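Local coordinates for 1-pyrroline-5-carboxylate dehydrogenase (Thermus thermophilus, PDB 1UZB), which probably oxidises glutamate semialdehyde, the hydrolysed, ring-opened form of 1-pyrroline-5-carboxylate, to glutamate with NAD+ as an aldehyde dehydrogenase of proline breakdown, at residues L40-E45 with L80-K85. Sequence-based numbering, arbitrary orientation.
Sequences LYIGGE and LEAAWK
G43, in the turn of a β-hairpin, sits against A82 on the helix 73-90, their CA atoms 5.4 Å apart. Strands 36-42 and 45-47 run antiparallel and are joined by a type I' turn from I42 to E45. I42 and E45 close it with two backbone hydrogen bonds, I42 N to E45 O at 2.9 Å and E45 N to I42 O at 3.2 Å. G43 and G44, at the two central positions, both have positive phi (53° and 79°), as this turn type requires. The hairpin forms one edge of a small mixed sheet of the aldehyde dehydrogenase chain, and its turn meets the middle of the helix near the protein surface. The contact is slight, burying 73 Å² in all: van der Waals packing of one methyl on the turn backbone, with a looser apolar touch from I42. A82 directs its methyl at the turn, where CB lies 4.0 Å from G43 CA and 4.1 Å from G43 N. In I42, chi1 -57° leaves CG2 opposite the backbone N, on the side of A82, while CG1, extended, takes CD1 toward L40. Beside this contact the strand 233-235 joins the two parts: N234 accepts a hydrogen bond from G43 N through OD1 and also touches the side chain of A83. The I42 methyl CG2 stops 4.4 Å from A82 CB, a loose contact.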
loop_
_atom_site.group_PDB
_atom_site.type_symbol
_atom_site.label_atom_id
_atom_site.label_comp_id
_atom_site.label_asym_id
_atom_site.label_seq_id
_atom_site.Cartn_x
_atom_site.Cartn_y
_atom_site.Cartn_z
ATOM N N LEU A 40 29.888 2.770 39.130
ATOM C CA LEU A 40 29.876 2.928 37.682
ATOM C C LEU A 40 29.288 1.614 37.166
ATOM O O LEU A 40 29.171 0.650 37.918
ATOM C CB LEU A 40 31.304 3.060 37.137
ATOM C CG LEU A 40 32.269 4.074 37.764
ATOM C CD1 LEU A 40 33.645 3.957 37.109
ATOM C CD2 LEU A 40 31.718 5.477 37.592
ATOM N N TYR A 41 28.906 1.571 35.896
ATOM C CA TYR A 41 28.393 0.337 35.315
ATOM C C TYR A 41 29.205 0.115 34.047
ATOM O O TYR A 41 29.075 0.857 33.072
ATOM C CB TYR A 41 26.904 0.444 34.977
ATOM C CG TYR A 41 26.278 -0.876 34.561
ATOM C CD1 TYR A 41 25.900 -1.826 35.514
ATOM C CD2 TYR A 41 26.066 -1.176 33.214
ATOM C CE1 TYR A 41 25.320 -3.041 35.132
ATOM C CE2 TYR A 41 25.494 -2.383 32.825
ATOM C CZ TYR A 41 25.121 -3.309 33.784
ATOM O OH TYR A 41 24.537 -4.493 33.395
ATOM N N ILE A 42 30.063 -0.900 34.075
ATOM C CA ILE A 42 30.929 -1.208 32.948
ATOM C C ILE A 42 30.923 -2.699 32.658
ATOM O O ILE A 42 31.052 -3.512 33.570
ATOM C CB ILE A 42 32.387 -0.791 33.245
ATOM C CG1 ILE A 42 32.450 0.699 33.583
ATOM C CG2 ILE A 42 33.271 -1.110 32.047
ATOM C CD1 ILE A 42 33.807 1.162 34.085
ATOM N N GLY A 43 30.776 -3.056 31.389
ATOM C CA GLY A 43 30.784 -4.456 31.015
ATOM C C GLY A 43 29.817 -5.352 31.764
ATOM O O GLY A 43 30.169 -6.470 32.148
ATOM N N GLY A 44 28.601 -4.864 31.988
ATOM C CA GLY A 44 27.591 -5.661 32.658
ATOM C C GLY A 44 27.662 -5.776 34.168
ATOM O O GLY A 44 26.901 -6.539 34.762
ATOM N N GLU A 45 28.561 -5.027 34.798
ATOM C CA GLU A 45 28.683 -5.085 36.251
ATOM C C GLU A 45 28.928 -3.718 36.873
ATOM O O GLU A 45 29.482 -2.819 36.237
ATOM C CB GLU A 45 29.820 -6.031 36.649
ATOM C CG GLU A 45 31.173 -5.651 36.070
ATOM C CD GLU A 45 32.297 -6.553 36.556
ATOM O OE1 GLU A 45 33.433 -6.403 36.059
ATOM O OE2 GLU A 45 32.047 -7.406 37.435
ATOM N N LEU A 80 35.243 1.632 26.961
ATOM C CA LEU A 80 35.343 1.618 25.507
ATOM C C LEU A 80 35.711 0.221 25.019
ATOM O O LEU A 80 35.187 -0.248 24.012
ATOM C CB LEU A 80 36.373 2.648 25.033
ATOM C CG LEU A 80 36.470 2.915 23.527
ATOM C CD1 LEU A 80 35.099 3.251 22.959
ATOM C CD2 LEU A 80 37.447 4.059 23.284
ATOM N N GLU A 81 36.610 -0.448 25.734
ATOM C CA GLU A 81 37.001 -1.799 25.355
ATOM C C GLU A 81 35.795 -2.729 25.457
ATOM O O GLU A 81 35.555 -3.553 24.571
ATOM C CB GLU A 81 38.125 -2.310 26.261
ATOM C CG GLU A 81 39.485 -1.693 25.983
ATOM C CD GLU A 81 40.038 -2.099 24.631
ATOM O OE1 GLU A 81 40.177 -3.317 24.389
ATOM O OE2 GLU A 81 40.336 -1.205 23.811
ATOM N N ALA A 82 35.035 -2.595 26.540
ATOM C CA ALA A 82 33.856 -3.427 26.741
ATOM C C ALA A 82 32.802 -3.155 25.672
ATOM O O ALA A 82 32.156 -4.080 25.178
ATOM C CB ALA A 82 33.267 -3.180 28.126
ATOM N N ALA A 83 32.639 -1.886 25.314
ATOM C CA ALA A 83 31.657 -1.490 24.311
ATOM C C ALA A 83 31.980 -2.056 22.932
ATOM O O ALA A 83 31.078 -2.482 22.205
ATOM C CB ALA A 83 31.562 0.028 24.252
ATOM N N TRP A 84 33.256 -2.063 22.558
ATOM C CA TRP A 84 33.620 -2.600 21.253
ATOM C C TRP A 84 33.497 -4.114 21.233
ATOM O O TRP A 84 33.094 -4.699 20.229
ATOM C CB TRP A 84 35.038 -2.186 20.857
ATOM C CG TRP A 84 35.087 -0.820 20.252
ATOM C CD1 TRP A 84 35.625 0.304 20.803
ATOM C CD2 TRP A 84 34.537 -0.427 18.988
ATOM N NE1 TRP A 84 35.444 1.377 19.962
ATOM C CE2 TRP A 84 34.779 0.956 18.841
ATOM C CE3 TRP A 84 33.865 -1.109 17.964
ATOM C CZ2 TRP A 84 34.373 1.674 17.711
ATOM C CZ3 TRP A 84 33.460 -0.390 16.832
ATOM C CH2 TRP A 84 33.718 0.987 16.721
ATOM N N LYS A 85 33.846 -4.752 22.344
ATOM C CA LYS A 85 33.737 -6.201 22.423
ATOM C C LYS A 85 32.264 -6.595 22.302
ATOM O O LYS A 85 31.919 -7.557 21.615
ATOM C CB LYS A 85 34.316 -6.700 23.749
ATOM C CG LYS A 85 34.339 -8.209 23.884
ATOM C CD LYS A 85 34.980 -8.632 25.192
ATOM C CE LYS A 85 35.039 -10.144 25.306
ATOM N NZ LYS A 85 35.849 -10.741 24.207
#